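PDB 4IUL: eukaryotic translation initiation factor 4 gamma 2 from Homo sapiens, which probably acts as a scaffold in translation initiation, its MIF4G domain interacting with the RNA helicase eIF4A. Local coordinates for residues R125-Y130 against E143-A148; D118-R123 against L153-F158. All coordinates share one frame; numbering follows the deposited sequence.

Overall arrangement
Both contacts join the same two helices, 107-127 and 141-163, of the all-helical MIF4G domain, which is built from HEAT repeats. Along the chain the order is 118-123, 125-130, 143-148, 153-158, so the pairing runs like a hairpin: contact 1 lies next to the connection between the helices, part of which is not modelled, and contact 2 lies further along the pair. Their centres are about 13 Å apart. Contact 2 sits about 6 Å from the centre of the chain and is buried, whereas contact 1 lies about 19 Å out and is only partly buried. The pair thus runs from the domain's interior out toward its periphery, where the chain turns back.

Contact 1 (R125-Y130 against E143-A148); sequences RNVDVY and EQRAIA
Where helix 107-127 gives way to the connecting turn, V127 and Y130 meet helix 141-163. The backbones come close at V127 and A148, CA atoms 5.6 Å apart, where alanine's methyl demands little depth. V127 has CG1 anti to the backbone N (chi1 164°): CG2 lies 3.7 Å from A148 O and slightly farther from A148 CB, while CG1 meets R145 NH2 at 3.9 Å. R145, with CG anti to the backbone N and extended to NE, lays a guanidinium face over V127 O, NE 3.8 Å from it. Y130 (chi1 -59°, CG beside the backbone N) presents a ring edge, CD2 3.9 Å from R145 CB and OH 3.2 Å from Q144 CB. Q144, off the staggered positions (chi1 -144°) and bent at chi2, leads its amide away, so only CB and CG meet that hydroxyl. V129 CG1 sits over one ring face, toward the rim. An alanine in place of Y130 removes the ring and OH against Q144 CB and R145 CB, and would probably loosen the turn's hold on the helix. D128 OD1 and R145 NH2, 5.1 Å apart, do not touch and could attract each other only loosely; their partners are K184, in a salt bridge, and, weakly, D131. With no hydrogen bond across, the contact rests mainly on van der Waals packing, the guanidinium over the V127 carbonyl oxygen probably adding a weak electrostatic attraction.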
loop_
_atom_site.group_PDB
_atom_site.type_symbol
_atom_site.label_atom_id
_atom_site.label_comp_id
_atom_site.label_asym_id
_atom_site.label_seq_id
_atom_site.Cartn_x
_atom_site.Cartn_y
_atom_site.Cartn_z
ATOM N N ARG A 125 3.028 13.826 -5.804
ATOM C CA ARG A 125 3.282 15.253 -5.982
ATOM C C ARG A 125 4.521 15.718 -5.223
ATOM O O ARG A 125 5.209 16.649 -5.651
ATOM C CB ARG A 125 2.068 16.068 -5.531
ATOM C CG ARG A 125 0.987 16.207 -6.592
ATOM C CD ARG A 125 -0.007 17.313 -6.233
ATOM N NE ARG A 125 -0.847 16.951 -5.095
ATOM C CZ ARG A 125 -1.880 16.116 -5.167
ATOM N NH1 ARG A 125 -2.201 15.563 -6.328
ATOM N NH2 ARG A 125 -2.583 15.826 -4.076
ATOM N N ASN A 126 4.802 15.070 -4.097
ATOM C CA ASN A 126 5.962 15.421 -3.288
ATOM C C ASN A 126 7.279 15.054 -3.973
ATOM O O ASN A 126 8.302 15.696 -3.738
ATOM C CB ASN A 126 5.876 14.731 -1.921
ATOM C CG ASN A 126 4.799 15.335 -1.028
ATOM O OD1 ASN A 126 3.915 16.054 -1.503
ATOM N ND2 ASN A 126 4.864 15.036 0.268
ATOM N N VAL A 127 7.248 14.020 -4.811
ATOM C CA VAL A 127 8.438 13.569 -5.530
ATOM C C VAL A 127 8.745 14.456 -6.734
ATOM O O VAL A 127 9.902 14.785 -6.990
ATOM C CB VAL A 127 8.280 12.102 -6.013
ATOM C CG1 VAL A 127 9.327 11.772 -7.077
ATOM C CG2 VAL A 127 8.424 11.155 -4.834
ATOM N N ASP A 128 7.707 14.844 -7.467
ATOM C CA ASP A 128 7.883 15.685 -8.647
ATOM C C ASP A 128 7.824 17.179 -8.313
ATOM O O ASP A 128 7.609 18.014 -9.194
ATOM C CB ASP A 128 6.813 15.348 -9.689
ATOM C CG ASP A 128 6.795 13.872 -10.049
ATOM O OD1 ASP A 128 7.866 13.327 -10.392
ATOM O OD2 ASP A 128 5.707 13.258 -9.998
ATOM N N VAL A 129 8.026 17.512 -7.040
ATOM C CA VAL A 129 7.986 18.898 -6.586
ATOM C C VAL A 129 9.154 19.721 -7.122
ATOM O O VAL A 129 9.085 20.950 -7.177
ATOM C CB VAL A 129 8.005 18.980 -5.045
ATOM C CG1 VAL A 129 9.335 18.480 -4.516
ATOM C CG2 VAL A 129 7.755 20.412 -4.595
ATOM N N TYR A 130 10.227 19.042 -7.511
ATOM C CA TYR A 130 11.406 19.724 -8.036
ATOM C C TYR A 130 11.568 19.443 -9.523
ATOM O O TYR A 130 12.419 20.035 -10.189
ATOM C CB TYR A 130 12.655 19.264 -7.281
ATOM C CG TYR A 130 12.606 19.530 -5.790
ATOM C CD1 TYR A 130 12.482 20.831 -5.296
ATOM C CD2 TYR A 130 12.684 18.482 -4.875
ATOM C CE1 TYR A 130 12.438 21.082 -3.926
ATOM C CE2 TYR A 130 12.639 18.720 -3.501
ATOM C CZ TYR A 130 12.516 20.020 -3.034
ATOM O OH TYR A 130 12.473 20.252 -1.676
ATOM N N GLU A 143 18.239 16.728 -0.473
ATOM C CA GLU A 143 17.984 15.837 0.647
ATOM C C GLU A 143 16.479 15.654 0.839
ATOM O O GLU A 143 16.015 14.612 1.301
ATOM C CB GLU A 143 18.607 16.398 1.924
ATOM C CG GLU A 143 18.315 15.563 3.155
ATOM C CD GLU A 143 18.768 14.121 3.004
ATOM O OE1 GLU A 143 18.475 13.312 3.911
ATOM O OE2 GLU A 143 19.417 13.796 1.985
ATOM N N GLN A 144 15.721 16.678 0.471
ATOM C CA GLN A 144 14.276 16.643 0.596
ATOM C C GLN A 144 13.691 15.616 -0.370
ATOM O O GLN A 144 12.855 14.797 0.010
ATOM C CB GLN A 144 13.701 18.025 0.296
ATOM C CG GLN A 144 12.501 18.367 1.137
ATOM C CD GLN A 144 12.743 18.059 2.599
ATOM O OE1 GLN A 144 13.766 18.449 3.167
ATOM N NE2 GLN A 144 11.805 17.350 3.219
ATOM N N ARG A 145 14.141 15.663 -1.620
ATOM C CA ARG A 145 13.662 14.743 -2.639
ATOM C C ARG A 145 13.951 13.294 -2.263
ATOM O O ARG A 145 13.125 12.415 -2.494
ATOM C CB ARG A 145 14.311 15.059 -3.989
ATOM C CG ARG A 145 13.701 14.293 -5.154
ATOM C CD ARG A 145 14.379 14.632 -6.474
ATOM N NE ARG A 145 13.619 14.138 -7.625
ATOM C CZ ARG A 145 13.406 12.851 -7.904
ATOM N NH1 ARG A 145 13.898 11.900 -7.116
ATOM N NH2 ARG A 145 12.691 12.516 -8.972
ATOM N N ALA A 146 15.119 13.049 -1.678
ATOM C CA ALA A 146 15.507 11.697 -1.288
ATOM C C ALA A 146 14.608 11.132 -0.192
ATOM O O ALA A 146 14.413 9.918 -0.098
ATOM C CB ALA A 146 16.956 11.684 -0.832
ATOM N N ILE A 147 14.065 12.011 0.641
ATOM C CA ILE A 147 13.183 11.573 1.710
ATOM C C ILE A 147 11.798 11.252 1.147
ATOM O O ILE A 147 11.173 10.267 1.542
ATOM C CB ILE A 147 13.075 12.647 2.815
ATOM C CG1 ILE A 147 14.373 12.682 3.622
ATOM C CG2 ILE A 147 11.894 12.355 3.725
ATOM C CD1 ILE A 147 14.412 13.757 4.683
ATOM N N ALA A 148 11.326 12.078 0.216
ATOM C CA ALA A 148 10.017 11.869 -0.395
ATOM C C ALA A 148 10.034 10.605 -1.250
ATOM O O ALA A 148 9.015 9.932 -1.412
ATOM C CB ALA A 148 9.640 13.068 -1.247
#

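Contact 2 (D118-R123 against L153-F158); sequences DEFENR and LGNIKF
An antiparallel helix pair of the HEAT-repeat fold makes this contact: the short segments 118-123 and 153-158 run at 158° to each other, their axes 10.3 Å apart at closest approach. N155 is the side chain that bridges most of that gap. With CG anti to the backbone N (chi1 -162°), it sends its amide straight at the facing helix, and ND2 ends over the backbone between E119 and F120, 3.5 Å from E119 C. It also comes 3.5 Å from F120 N, where two donors face each other without a hydrogen bond. The same nitrogen touches two stems, E119 CB at 3.8 Å and R123 CG at 3.5 Å, so E119 and R123, one turn apart, border its landing place. Both of these side chains bend at chi2, and their ends pair with each other: E119 OE2 lies at the guanidinium edge of R123, in its plane, in a long salt bridge of 3.7 Å to NH2. To the other side of N155, F120 turns its ring edge to I156, CE1 lying 4.3 Å from CG1. Phenylalanine and isoleucine suit this buried flank, for F120 also packs on M152 and I159, and both residues reach C176 of helix 170-181. Helix 53-69 adds V64 and L68 against E119. Asparagine is short enough to fit between the helices, but N155 OD1 is buried with no partner in the model, probably at a desolvation cost. The two helices thus touch chiefly through one inserted amide, with the apolar F120–I156 contact beside it, and packing rather than a clear hydrogen bond across the segments places that amide.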
loop_
_atom_site.group_PDB
_atom_site.type_symbol
_atom_site.label_atom_id
_atom_site.label_comp_id
_atom_site.label_asym_id
_atom_site.label_seq_id
_atom_site.Cartn_x
_atom_site.Cartn_y
_atom_site.Cartn_z
ATOM N N ASP A 118 -5.896 8.774 -2.071
ATOM C CA ASP A 118 -5.450 10.109 -1.665
ATOM C C ASP A 118 -3.962 10.158 -1.314
ATOM O O ASP A 118 -3.236 11.036 -1.785
ATOM C CB ASP A 118 -6.240 10.617 -0.453
ATOM C CG ASP A 118 -7.725 10.754 -0.725
ATOM O OD1 ASP A 118 -8.104 11.161 -1.847
ATOM O OD2 ASP A 118 -8.517 10.472 0.202
ATOM N N GLU A 119 -3.505 9.241 -0.465
ATOM C CA GLU A 119 -2.092 9.244 -0.105
ATOM C C GLU A 119 -1.234 9.067 -1.355
ATOM O O GLU A 119 -0.214 9.734 -1.505
ATOM C CB GLU A 119 -1.766 8.140 0.911
ATOM C CG GLU A 119 -2.061 8.501 2.359
ATOM C CD GLU A 119 -1.162 9.610 2.900
ATOM O OE1 GLU A 119 -1.134 10.705 2.302
ATOM O OE2 GLU A 119 -0.488 9.394 3.931
ATOM N N PHE A 120 -1.657 8.192 -2.263
ATOM C CA PHE A 120 -0.876 7.965 -3.472
ATOM C C PHE A 120 -0.692 9.226 -4.314
ATOM O O PHE A 120 0.386 9.444 -4.869
ATOM C CB PHE A 120 -1.485 6.862 -4.345
ATOM C CG PHE A 120 -0.556 6.381 -5.432
ATOM C CD1 PHE A 120 0.581 5.639 -5.113
ATOM C CD2 PHE A 120 -0.802 6.685 -6.764
ATOM C CE1 PHE A 120 1.457 5.208 -6.103
ATOM C CE2 PHE A 120 0.071 6.259 -7.764
ATOM C CZ PHE A 120 1.203 5.518 -7.434
ATOM N N GLU A 121 -1.732 10.048 -4.418
ATOM C CA GLU A 121 -1.639 11.283 -5.198
ATOM C C GLU A 121 -0.735 12.319 -4.524
ATOM O O GLU A 121 0.067 12.973 -5.189
ATOM C CB GLU A 121 -3.030 11.882 -5.430
ATOM C CG GLU A 121 -3.865 11.188 -6.511
ATOM C CD GLU A 121 -5.331 11.644 -6.523
ATOM O OE1 GLU A 121 -5.618 12.810 -6.158
ATOM O OE2 GLU A 121 -6.203 10.834 -6.914
ATOM N N ASN A 122 -0.849 12.460 -3.205
ATOM C CA ASN A 122 -0.031 13.429 -2.478
ATOM C C ASN A 122 1.445 13.047 -2.429
ATOM O O ASN A 122 2.316 13.911 -2.544
ATOM C CB ASN A 122 -0.557 13.617 -1.052
ATOM C CG ASN A 122 -2.014 14.060 -1.023
ATOM O OD1 ASN A 122 -2.392 15.042 -1.666
ATOM N ND2 ASN A 122 -2.839 13.336 -0.276
ATOM N N ARG A 123 1.728 11.761 -2.261
ATOM C CA ARG A 123 3.109 11.295 -2.198
ATOM C C ARG A 123 3.785 11.390 -3.568
ATOM O O ARG A 123 5.012 11.512 -3.657
ATOM C CB ARG A 123 3.158 9.860 -1.669
ATOM C CG ARG A 123 2.606 9.727 -0.245
ATOM C CD ARG A 123 3.467 10.474 0.770
ATOM N NE ARG A 123 2.869 10.465 2.102
ATOM C CZ ARG A 123 3.452 10.946 3.197
ATOM N NH1 ARG A 123 4.667 11.480 3.130
ATOM N NH2 ARG A 123 2.814 10.906 4.363
ATOM N N LEU A 153 7.967 4.768 -1.653
ATOM C CA LEU A 153 8.177 3.324 -1.650
ATOM C C LEU A 153 7.424 2.682 -0.493
ATOM O O LEU A 153 6.851 1.601 -0.635
ATOM C CB LEU A 153 9.670 2.992 -1.569
ATOM C CG LEU A 153 10.473 3.543 -2.752
ATOM C CD1 LEU A 153 11.919 3.034 -2.705
ATOM C CD2 LEU A 153 9.805 3.111 -4.043
ATOM N N GLY A 154 7.433 3.350 0.655
ATOM C CA GLY A 154 6.716 2.833 1.801
ATOM C C GLY A 154 5.231 2.785 1.476
ATOM O O GLY A 154 4.535 1.843 1.859
ATOM N N ASN A 155 4.747 3.797 0.756
ATOM C CA ASN A 155 3.336 3.856 0.380
ATOM C C ASN A 155 2.982 2.682 -0.527
ATOM O O ASN A 155 1.963 2.016 -0.327
ATOM C CB ASN A 155 3.020 5.172 -0.345
ATOM C CG ASN A 155 1.529 5.483 -0.366
ATOM O OD1 ASN A 155 0.718 4.716 0.148
ATOM N ND2 ASN A 155 1.163 6.617 -0.961
ATOM N N ILE A 156 3.831 2.426 -1.520
ATOM C CA ILE A 156 3.599 1.335 -2.458
ATOM C C ILE A 156 3.605 -0.042 -1.784
ATOM O O ILE A 156 2.789 -0.898 -2.123
ATOM C CB ILE A 156 4.632 1.366 -3.601
ATOM C CG1 ILE A 156 4.400 2.625 -4.448
ATOM C CG2 ILE A 156 4.507 0.114 -4.460
ATOM C CD1 ILE A 156 5.417 2.838 -5.531
ATOM N N LYS A 157 4.509 -0.244 -0.827
ATOM C CA LYS A 157 4.604 -1.514 -0.107
ATOM C C LYS A 157 3.343 -1.788 0.719
ATOM O O LYS A 157 2.901 -2.936 0.834
ATOM C CB LYS A 157 5.830 -1.503 0.807
ATOM C CG LYS A 157 6.029 -2.756 1.653
ATOM C CD LYS A 157 7.250 -2.592 2.568
ATOM C CE LYS A 157 7.445 -3.783 3.506
ATOM N NZ LYS A 157 7.614 -5.056 2.741
ATOM N N PHE A 158 2.765 -0.740 1.299
ATOM C CA PHE A 158 1.550 -0.900 2.095
ATOM C C PHE A 158 0.375 -1.240 1.167
ATOM O O PHE A 158 -0.482 -2.062 1.505
ATOM C CB PHE A 158 1.271 0.381 2.900
ATOM C CG PHE A 158 0.066 0.290 3.801
ATOM C CD1 PHE A 158 -0.133 -0.822 4.613
ATOM C CD2 PHE A 158 -0.876 1.316 3.832
ATOM C CE1 PHE A 158 -1.260 -0.915 5.446
ATOM C CE2 PHE A 158 -1.997 1.232 4.657
ATOM C CZ PHE A 158 -2.190 0.114 5.464
#